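Local structure of putative polysaccharide biosynthesis protein with aminopeptidase-like domain (Clostridium acetobutylicum, 3K9T) at residues 6-11 with 341-346; 185-190 with 194-199; 403-408 with 417-422. The protein probably takes part in the biosynthesis of modified polysaccharides, binding one zinc ion per subunit of a homotrimer, and is not expected to act as a peptidase. All blocks are in the same frame, centred on the assembly; numbering follows the deposited sequence.

Interaction 1: residues 6-11 with 341-346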
loop_
_atom_site.group_PDB
_atom_site.type_symbol
_atom_site.label_atom_id
_atom_site.label_comp_id
_atom_site.label_asym_id
_atom_site.label_seq_id
_atom_site.Cartn_x
_atom_site.Cartn_y
_atom_site.Cartn_z
ATOM N N ASN A 6 27.304 -17.190 -17.654
ATOM C CA ASN A 6 27.629 -17.730 -16.337
ATOM C C ASN A 6 29.137 -17.785 -16.067
ATOM O O ASN A 6 29.569 -17.530 -14.964
ATOM C CB ASN A 6 27.015 -19.113 -16.128
ATOM C CG ASN A 6 25.484 -19.123 -16.202
ATOM O OD1 ASN A 6 24.814 -18.092 -16.308
ATOM N ND2 ASN A 6 24.927 -20.319 -16.162
ATOM N N LYS A 7 29.933 -18.090 -17.081
ATOM C CA LYS A 7 31.372 -18.229 -16.889
ATOM C C LYS A 7 31.974 -16.866 -16.602
ATOM O O LYS A 7 32.944 -16.791 -15.849
ATOM C CB LYS A 7 32.067 -18.933 -18.089
ATOM C CG LYS A 7 31.830 -18.244 -19.448
ATOM C CD LYS A 7 32.366 -19.008 -20.707
ATOM C CE LYS A 7 31.644 -18.552 -22.053
ATOM N NZ LYS A 7 30.429 -19.393 -22.467
ATOM N N TYR A 8 31.407 -15.808 -17.201
ATOM C CA TYR A 8 31.864 -14.450 -16.938
ATOM C C TYR A 8 31.535 -14.034 -15.497
ATOM O O TYR A 8 32.365 -13.416 -14.818
ATOM C CB TYR A 8 31.261 -13.447 -17.929
ATOM C CG TYR A 8 31.747 -13.652 -19.352
ATOM C CD1 TYR A 8 32.965 -13.144 -19.785
ATOM C CD2 TYR A 8 30.988 -14.347 -20.258
ATOM C CE1 TYR A 8 33.404 -13.357 -21.089
ATOM C CE2 TYR A 8 31.411 -14.561 -21.542
ATOM C CZ TYR A 8 32.619 -14.078 -21.956
ATOM O OH TYR A 8 32.995 -14.308 -23.261
ATOM N N ILE A 9 30.335 -14.373 -15.022
ATOM C CA ILE A 9 29.965 -14.069 -13.652
ATOM C C ILE A 9 30.894 -14.861 -12.733
ATOM O O ILE A 9 31.430 -14.307 -11.768
ATOM C CB ILE A 9 28.485 -14.381 -13.354
ATOM C CG1 ILE A 9 27.582 -13.423 -14.133
ATOM C CG2 ILE A 9 28.222 -14.269 -11.883
ATOM C CD1 ILE A 9 26.089 -13.843 -14.222
ATOM N N GLN A 10 31.134 -16.133 -13.052
ATOM C CA GLN A 10 32.000 -16.971 -12.204
ATOM C C GLN A 10 33.453 -16.522 -12.168
ATOM O O GLN A 10 34.160 -16.840 -11.221
ATOM C CB GLN A 10 31.937 -18.425 -12.630
ATOM C CG GLN A 10 30.612 -19.125 -12.250
ATOM C CD GLN A 10 30.246 -20.287 -13.204
ATOM O OE1 GLN A 10 31.064 -20.735 -14.024
ATOM N NE2 GLN A 10 29.001 -20.748 -13.112
ATOM N N ASN A 11 33.912 -15.782 -13.176
ATOM C CA ASN A 11 35.300 -15.317 -13.184
ATOM C C ASN A 11 35.450 -13.839 -12.819
ATOM O O ASN A 11 36.469 -13.183 -13.113
ATOM C CB ASN A 11 35.939 -15.566 -14.550
ATOM C CG ASN A 11 37.434 -15.538 -14.476
ATOM O OD1 ASN A 11 38.020 -16.030 -13.506
ATOM N ND2 ASN A 11 38.070 -14.937 -15.470
ATOM N N ASP A 341 32.037 -7.155 -7.897
ATOM C CA ASP A 341 30.636 -7.335 -7.537
ATOM C C ASP A 341 29.706 -6.484 -8.383
ATOM O O ASP A 341 28.625 -6.927 -8.767
ATOM C CB ASP A 341 30.390 -7.037 -6.066
ATOM C CG ASP A 341 28.944 -7.298 -5.659
ATOM O OD1 ASP A 341 28.571 -8.475 -5.471
ATOM O OD2 ASP A 341 28.180 -6.321 -5.537
ATOM N N SER A 342 30.085 -5.244 -8.632
ATOM C CA SER A 342 29.282 -4.404 -9.525
ATOM C C SER A 342 29.176 -5.024 -10.939
ATOM O O SER A 342 28.136 -5.017 -11.552
ATOM C CB SER A 342 29.876 -3.011 -9.597
ATOM O OG SER A 342 29.883 -2.399 -8.316
ATOM N N TYR A 343 30.262 -5.586 -11.441
ATOM C CA TYR A 343 30.262 -6.188 -12.770
ATOM C C TYR A 343 29.371 -7.430 -12.822
ATOM O O TYR A 343 28.577 -7.590 -13.732
ATOM C CB TYR A 343 31.697 -6.502 -13.120
ATOM C CG TYR A 343 31.963 -7.486 -14.225
ATOM C CD1 TYR A 343 31.997 -7.082 -15.551
ATOM C CD2 TYR A 343 32.292 -8.805 -13.932
ATOM C CE1 TYR A 343 32.298 -7.966 -16.556
ATOM C CE2 TYR A 343 32.591 -9.711 -14.949
ATOM C CZ TYR A 343 32.600 -9.277 -16.252
ATOM O OH TYR A 343 32.913 -10.148 -17.258
ATOM N N LYS A 344 29.530 -8.297 -11.833
ATOM C CA LYS A 344 28.684 -9.474 -11.650
ATOM C C LYS A 344 27.192 -9.066 -11.604
ATOM O O LYS A 344 26.322 -9.690 -12.242
ATOM C CB LYS A 344 29.148 -10.195 -10.362
ATOM C CG LYS A 344 28.277 -11.316 -9.822
ATOM C CD LYS A 344 29.107 -12.301 -8.966
ATOM C CE LYS A 344 29.173 -11.946 -7.491
ATOM N NZ LYS A 344 27.919 -12.320 -6.807
ATOM N N THR A 345 26.889 -7.989 -10.891
ATOM C CA THR A 345 25.488 -7.577 -10.726
ATOM C C THR A 345 24.896 -7.074 -12.057
ATOM O O THR A 345 23.762 -7.407 -12.437
ATOM C CB THR A 345 25.312 -6.567 -9.599
ATOM O OG1 THR A 345 25.888 -7.075 -8.360
ATOM C CG2 THR A 345 23.835 -6.258 -9.428
ATOM N N TYR A 346 25.674 -6.277 -12.762
ATOM C CA TYR A 346 25.271 -5.794 -14.065
ATOM C C TYR A 346 25.042 -6.979 -14.987
ATOM O O TYR A 346 24.050 -7.006 -15.715
ATOM C CB TYR A 346 26.303 -4.791 -14.663
ATOM C CG TYR A 346 26.037 -3.322 -14.327
ATOM C CD1 TYR A 346 26.345 -2.793 -13.081
ATOM C CD2 TYR A 346 25.514 -2.452 -15.283
ATOM C CE1 TYR A 346 26.114 -1.441 -12.800
ATOM C CE2 TYR A 346 25.278 -1.107 -15.013
ATOM C CZ TYR A 346 25.563 -0.605 -13.773
ATOM O OH TYR A 346 25.333 0.737 -13.499
HETATM O O HOH W 1 34.301 -12.198 -16.296
#
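At the edge of the Tyr343 ring, near its plane, lies the backbone carbonyl of Tyr8, its O 3.7 Å from CE2 of Tyr343. The phenol oxygen of the same ring comes obliquely against the Tyr8 side chain, with Tyr343 OH 3.8 Å from Tyr8 CB and 3.9 Å from Tyr8 CD1, so the two tyrosines touch without stacking. Tyr343 can reach this far because its CG stands anti to the backbone N (chi1 162°), which carries the ring away from its own helix and lets its end close on helix 5-10. One water joins the Tyr8 carbonyl to the Tyr343 hydroxyl, donating to Tyr8 O at 2.7 Å and hydrogen-bonded to Tyr343 OH at 2.7 Å. The phenol oxygen thus meets the neighbouring helix by carbon contacts and, through the water, by a polar link to its backbone.

Beside the rings, Ile9 and Lys344 pack where the backbones come closest, 5.2 Å between Ile9 CA and Lys344 CA. The CG2 methyl of Ile9 lies 3.6 Å from both CG and CD of Lys344, and the two side chains meet at about a right angle. Only the aliphatic part of the lysine takes part, since bends at chi3 and chi4 lead its amino end away.

Ser12, Thr15 and Ile19 of helix 12-26 and Leu203 of helix 194-211 also touch Tyr343, while Tyr8 rests on Ala210. On the same helix as Tyr343, Asp341 forms salt bridges with Lys260 and Arg316. The contact is plain helix-to-helix packing, away from the zinc site, in which the N-terminal helix 5-10 lies against the long helix 336-355 at the end of the aminopeptidase-like domain.

Interaction 2: residues 185-190 with 194-199. With ZN (zinc ion), chain B.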
loop_
_atom_site.group_PDB
_atom_site.type_symbol
_atom_site.label_atom_id
_atom_site.label_comp_id
_atom_site.label_asym_id
_atom_site.label_seq_id
_atom_site.Cartn_x
_atom_site.Cartn_y
_atom_site.Cartn_z
ATOM N N THR A 185 25.040 3.848 -20.253
ATOM C CA THR A 185 25.797 5.059 -20.482
ATOM C C THR A 185 26.731 5.326 -19.321
ATOM O O THR A 185 26.482 4.892 -18.193
ATOM C CB THR A 185 24.851 6.277 -20.662
ATOM O OG1 THR A 185 24.452 6.805 -19.382
ATOM C CG2 THR A 185 23.623 5.883 -21.458
ATOM N N THR A 186 27.811 6.043 -19.589
ATOM C CA THR A 186 28.671 6.503 -18.514
ATOM C C THR A 186 29.354 7.802 -18.970
ATOM O O THR A 186 29.443 8.065 -20.184
ATOM C CB THR A 186 29.667 5.417 -18.086
ATOM O OG1 THR A 186 30.230 5.771 -16.818
ATOM C CG2 THR A 186 30.782 5.212 -19.149
ATOM N N TYR A 187 29.851 8.600 -18.017
ATOM C CA TYR A 187 30.398 9.907 -18.362
ATOM C C TYR A 187 31.935 10.014 -18.257
ATOM O O TYR A 187 32.565 9.525 -17.324
ATOM C CB TYR A 187 29.633 11.038 -17.629
ATOM C CG TYR A 187 29.571 10.900 -16.137
ATOM C CD1 TYR A 187 30.601 11.363 -15.364
ATOM C CD2 TYR A 187 28.484 10.306 -15.498
ATOM C CE1 TYR A 187 30.589 11.246 -14.019
ATOM C CE2 TYR A 187 28.454 10.202 -14.120
ATOM C CZ TYR A 187 29.519 10.662 -13.384
ATOM O OH TYR A 187 29.565 10.561 -11.995
ATOM N N THR A 188 32.515 10.689 -19.249
ATOM C CA THR A 188 33.962 10.687 -19.471
ATOM C C THR A 188 34.703 11.988 -19.137
ATOM O O THR A 188 35.899 12.111 -19.413
ATOM C CB THR A 188 34.204 10.375 -20.916
ATOM O OG1 THR A 188 33.371 11.240 -21.695
ATOM C CG2 THR A 188 33.855 8.902 -21.188
ATOM N N CYS A 189 33.993 12.915 -18.490
ATOM C CA CYS A 189 34.475 14.266 -18.267
ATOM C C CYS A 189 35.289 14.477 -16.977
ATOM O O CYS A 189 35.980 15.490 -16.848
ATOM C CB CYS A 189 33.278 15.202 -18.262
ATOM S SG CYS A 189 32.041 14.753 -17.007
ATOM N N HIS A 190 35.208 13.556 -16.018
ATOM C CA HIS A 190 35.988 13.711 -14.788
ATOM C C HIS A 190 37.446 13.292 -14.973
ATOM O O HIS A 190 37.720 12.231 -15.551
ATOM C CB HIS A 190 35.394 12.902 -13.668
ATOM C CG HIS A 190 34.132 13.471 -13.121
ATOM N ND1 HIS A 190 33.150 14.006 -13.923
ATOM C CD2 HIS A 190 33.678 13.553 -11.848
ATOM C CE1 HIS A 190 32.140 14.388 -13.164
ATOM N NE2 HIS A 190 32.440 14.130 -11.905
ATOM N N CYS A 194 38.621 8.355 -9.169
ATOM C CA CYS A 194 38.318 6.978 -9.461
ATOM C C CYS A 194 36.832 6.572 -9.404
ATOM O O CYS A 194 36.298 6.178 -10.413
ATOM C CB CYS A 194 39.175 6.089 -8.558
ATOM S SG CYS A 194 40.947 6.210 -8.961
ATOM N N ASN A 195 36.167 6.660 -8.255
ATOM C CA ASN A 195 34.771 6.256 -8.163
ATOM C C ASN A 195 33.897 7.121 -9.080
ATOM O O ASN A 195 33.071 6.616 -9.873
ATOM C CB ASN A 195 34.261 6.271 -6.713
ATOM C CG ASN A 195 33.247 5.110 -6.422
ATOM O OD1 ASN A 195 33.314 4.055 -7.045
ATOM N ND2 ASN A 195 32.336 5.315 -5.470
ATOM N N ASP A 196 34.133 8.426 -9.029
ATOM C CA ASP A 196 33.442 9.385 -9.891
ATOM C C ASP A 196 34.488 10.048 -10.835
ATOM O O ASP A 196 35.110 11.019 -10.421
ATOM C CB ASP A 196 32.739 10.412 -8.993
ATOM C CG ASP A 196 32.059 11.504 -9.774
ATOM O OD1 ASP A 196 31.675 11.230 -10.924
ATOM O OD2 ASP A 196 31.919 12.643 -9.259
ATOM N N ASN A 197 34.719 9.546 -12.069
ATOM C CA ASN A 197 34.001 8.395 -12.661
ATOM C C ASN A 197 34.798 7.490 -13.597
ATOM O O ASN A 197 34.302 7.129 -14.686
ATOM C CB ASN A 197 32.723 8.833 -13.415
ATOM C CG ASN A 197 31.900 7.641 -13.915
ATOM O OD1 ASN A 197 31.790 6.610 -13.241
ATOM N ND2 ASN A 197 31.333 7.771 -15.118
ATOM N N LEU A 198 35.999 7.078 -13.176
ATOM C CA LEU A 198 36.718 6.044 -13.928
ATOM C C LEU A 198 36.064 4.686 -13.672
ATOM O O LEU A 198 36.207 3.780 -14.463
ATOM C CB LEU A 198 38.232 5.969 -13.592
ATOM C CG LEU A 198 38.997 7.160 -14.135
ATOM C CD1 LEU A 198 40.453 7.068 -13.799
ATOM C CD2 LEU A 198 38.761 7.291 -15.664
ATOM N N SER A 199 35.353 4.516 -12.570
ATOM C CA SER A 199 34.759 3.198 -12.279
ATOM C C SER A 199 33.669 2.834 -13.316
ATOM O O SER A 199 33.625 1.717 -13.830
ATOM C CB SER A 199 34.217 3.169 -10.854
ATOM O OG SER A 199 33.187 4.133 -10.653
HETATM ZN ZN ZN B . 31.264 14.195 -10.225
#
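The zinc site of this aminopeptidase-like fold sits at the C-terminal end of strand 181-187, in the link to helix 194-211 of a beta-alpha-beta unit, and His190 and Asp196 supply two of its ligands. Zinc is bound by His190 NE2 at 2.0 Å and Asp196 OD2 at 1.9 Å, with His325 as a third protein ligand. The imidazole and carboxylate planes are turned 54° apart. Asp196 OD1, the other carboxylate oxygen, accepts a very short bond from Tyr187 OH, at 2.5 Å, and lies at the edge of that ring, in its plane. Tyr187 is thus a second-shell residue; with zinc on OD2 and the phenol on OD1, the carboxylate is probably held in its rotation from both oxygens. The Tyr187 hydroxyl is also bonded to Thr252. A cis peptide bond joins Asp196 to Asn197, and Asn197, with CG anti to the backbone N (chi1 -174°), extends toward the strand. There its CB packs 3.3 Å from Tyr187 CE1, while its ND2 lies over the centre of the tyrosine ring. That one nitrogen donates twice: to Tyr187 O at 3.1 Å, on a lone pair in the carbonyl plane, and to Thr186 OG1, itself bonded to Ala251 O, at 2.8 Å with an N-H...O angle of 157°.

Interaction 3: residues 403-408 with 417-422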
loop_
_atom_site.group_PDB
_atom_site.type_symbol
_atom_site.label_atom_id
_atom_site.label_comp_id
_atom_site.label_asym_id
_atom_site.label_seq_id
_atom_site.Cartn_x
_atom_site.Cartn_y
_atom_site.Cartn_z
ATOM N N ASN A 403 1.602 -13.441 -17.696
ATOM C CA ASN A 403 2.673 -13.304 -16.721
ATOM C C ASN A 403 4.070 -13.670 -17.229
ATOM O O ASN A 403 4.277 -14.746 -17.759
ATOM C CB ASN A 403 2.378 -14.159 -15.510
ATOM C CG ASN A 403 1.121 -13.739 -14.801
ATOM O OD1 ASN A 403 1.035 -12.678 -14.167
ATOM N ND2 ASN A 403 0.140 -14.585 -14.885
ATOM N N SER A 404 5.018 -12.761 -17.010
ATOM C CA SER A 404 6.427 -12.940 -17.361
ATOM C C SER A 404 7.065 -13.763 -16.256
ATOM O O SER A 404 6.503 -13.911 -15.182
ATOM C CB SER A 404 7.140 -11.570 -17.448
ATOM O OG SER A 404 7.236 -10.899 -16.165
ATOM N N LEU A 405 8.245 -14.291 -16.510
ATOM C CA LEU A 405 8.971 -15.020 -15.481
ATOM C C LEU A 405 9.308 -14.116 -14.271
ATOM O O LEU A 405 9.354 -14.589 -13.127
ATOM C CB LEU A 405 10.262 -15.628 -16.057
ATOM C CG LEU A 405 10.153 -16.689 -17.138
ATOM C CD1 LEU A 405 11.519 -17.295 -17.360
ATOM C CD2 LEU A 405 9.165 -17.772 -16.729
ATOM N N LEU A 406 9.533 -12.828 -14.537
ATOM C CA LEU A 406 9.831 -11.845 -13.499
ATOM C C LEU A 406 8.583 -11.677 -12.631
ATOM O O LEU A 406 8.664 -11.569 -11.392
ATOM C CB LEU A 406 10.268 -10.507 -14.120
ATOM C CG LEU A 406 10.843 -9.423 -13.197
ATOM C CD1 LEU A 406 12.049 -9.923 -12.472
ATOM C CD2 LEU A 406 11.121 -8.083 -13.954
ATOM N N ASP A 407 7.429 -11.708 -13.282
ATOM C CA ASP A 407 6.153 -11.638 -12.557
ATOM C C ASP A 407 5.997 -12.806 -11.601
ATOM O O ASP A 407 5.562 -12.646 -10.454
ATOM C CB ASP A 407 4.971 -11.617 -13.530
ATOM C CG ASP A 407 4.840 -10.292 -14.292
ATOM O OD1 ASP A 407 5.339 -9.228 -13.832
ATOM O OD2 ASP A 407 4.201 -10.324 -15.363
ATOM N N ILE A 408 6.379 -13.980 -12.076
ATOM C CA ILE A 408 6.226 -15.206 -11.315
ATOM C C ILE A 408 7.267 -15.179 -10.182
ATOM O O ILE A 408 6.954 -15.501 -9.023
ATOM C CB ILE A 408 6.308 -16.449 -12.268
ATOM C CG1 ILE A 408 5.180 -16.400 -13.319
ATOM C CG2 ILE A 408 6.216 -17.768 -11.515
ATOM C CD1 ILE A 408 5.433 -17.294 -14.542
ATOM N N ARG A 417 16.493 -16.908 -11.271
ATOM C CA ARG A 417 17.020 -18.099 -11.935
ATOM C C ARG A 417 16.271 -19.387 -11.602
ATOM O O ARG A 417 16.177 -20.273 -12.424
ATOM C CB ARG A 417 18.492 -18.272 -11.664
ATOM C CG ARG A 417 19.342 -17.205 -12.311
ATOM C CD ARG A 417 20.661 -17.766 -12.703
ATOM N NE ARG A 417 21.584 -16.740 -13.165
ATOM C CZ ARG A 417 22.567 -16.957 -14.038
ATOM N NH1 ARG A 417 22.744 -18.167 -14.582
ATOM N NH2 ARG A 417 23.371 -15.954 -14.376
ATOM N N ARG A 418 15.739 -19.490 -10.395
ATOM C CA ARG A 418 14.966 -20.674 -10.007
ATOM C C ARG A 418 13.716 -20.850 -10.875
ATOM O O ARG A 418 13.357 -21.952 -11.317
ATOM C CB ARG A 418 14.530 -20.506 -8.572
ATOM C CG ARG A 418 14.259 -21.768 -7.896
ATOM C CD ARG A 418 14.030 -21.532 -6.441
ATOM N NE ARG A 418 13.281 -22.657 -5.938
ATOM C CZ ARG A 418 12.574 -22.655 -4.826
ATOM N NH1 ARG A 418 12.517 -21.560 -4.088
ATOM N NH2 ARG A 418 11.919 -23.765 -4.465
ATOM N N ILE A 419 13.063 -19.726 -11.111
ATOM C CA ILE A 419 11.911 -19.674 -11.969
ATOM C C ILE A 419 12.319 -19.989 -13.404
ATOM O O ILE A 419 11.661 -20.763 -14.062
ATOM C CB ILE A 419 11.221 -18.313 -11.838
ATOM C CG1 ILE A 419 10.759 -18.115 -10.366
ATOM C CG2 ILE A 419 10.103 -18.198 -12.840
ATOM C CD1 ILE A 419 9.939 -19.240 -9.797
ATOM N N LYS A 420 13.439 -19.430 -13.849
ATOM C CA LYS A 420 13.913 -19.586 -15.219
ATOM C C LYS A 420 14.226 -21.030 -15.560
ATOM O O LYS A 420 13.809 -21.563 -16.600
ATOM C CB LYS A 420 15.166 -18.721 -15.411
ATOM C CG LYS A 420 15.590 -18.520 -16.856
ATOM C CD LYS A 420 16.462 -19.660 -17.380
ATOM C CE LYS A 420 17.094 -19.300 -18.715
ATOM N NZ LYS A 420 17.751 -20.474 -19.345
ATOM N N TYR A 421 14.970 -21.667 -14.673
ATOM C CA TYR A 421 15.345 -23.039 -14.876
ATOM C C TYR A 421 14.130 -23.957 -14.750
ATOM O O TYR A 421 14.056 -24.975 -15.436
ATOM C CB TYR A 421 16.458 -23.440 -13.908
ATOM C CG TYR A 421 17.755 -22.707 -14.132
ATOM C CD1 TYR A 421 18.276 -22.553 -15.420
ATOM C CD2 TYR A 421 18.501 -22.219 -13.055
ATOM C CE1 TYR A 421 19.468 -21.894 -15.631
ATOM C CE2 TYR A 421 19.709 -21.536 -13.258
ATOM C CZ TYR A 421 20.191 -21.383 -14.544
ATOM O OH TYR A 421 21.378 -20.709 -14.750
ATOM N N ALA A 422 13.162 -23.586 -13.911
ATOM C CA ALA A 422 11.935 -24.374 -13.819
ATOM C C ALA A 422 11.191 -24.305 -15.160
ATOM O O ALA A 422 10.769 -25.327 -15.691
ATOM C CB ALA A 422 11.063 -23.934 -12.622
#
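Ile419 meets both Leu405 and Ile408 through a single methyl, CG2, which stands anti to the backbone N (chi1 -61° for the CG1 branch) and so projects at helix 405-412. This methyl is 3.7 Å from the backbone O of Leu405, 4.0 Å from Leu405 CD2 and 4.1 Å from Ile408 CG2. The Leu405 and Ile419 side chains lie alongside one another, running in opposite senses, whereas Ile408 crosses Ile419 at a slant. The second methyl of Leu405, CD1, reaches further along the partner helix and rests 3.9 Å from Lys420 CA, against the backbone itself. All four residues are buried and the touch is apolar, a mainly aliphatic interface between helices 405-412 and 416-428 in the permutated winged helix-turn-helix domain. Trp394 and Met398 of helix 389-398 border Ile408 as well, and Met414 of the connecting turn touches Ile419.

Leu405 is the first residue of its helix, whose start is closed by a capping box of Ser404 and Asp407. Ser404 OG accepts from Asp407 N at 3.0 Å, and Ser404 N donates in return to Asp407 OD2 at 3.1 Å, meeting the carboxylate from above its plane. The Lys420 amino group leads away to salt bridges with Asp424 and Glu3. Across one turn of helix 416-428, Arg417 NH1 donates to Tyr421 OH at 2.9 Å, with the hydroxyl lying in the guanidinium plane, and Arg417 NE pairs with Glu348.

Overall arrangement
The touching residues of interactions 2 and 3 are all buried, whereas interaction 1 is only partly so. Interaction 2, nested in the chain between the two halves of interaction 1, lies nearest the centre and is polar, built on metal bonds and hydrogen bonds; interaction 3, in the C-terminal domain some 34 Å away between centres, relies on aliphatic packing. Interaction 1 mixes the two chemistries, with a water bridge beside a methyl contact. Helix 194-211 carries half of interaction 2 and also touches the tyrosines of interaction 1. Interactions 1 and 3 meet directly: Asn6 OD1 probably bonds Arg417 NH1 at 2.7 Å, joining the N-terminal helix to the winged-helix domain.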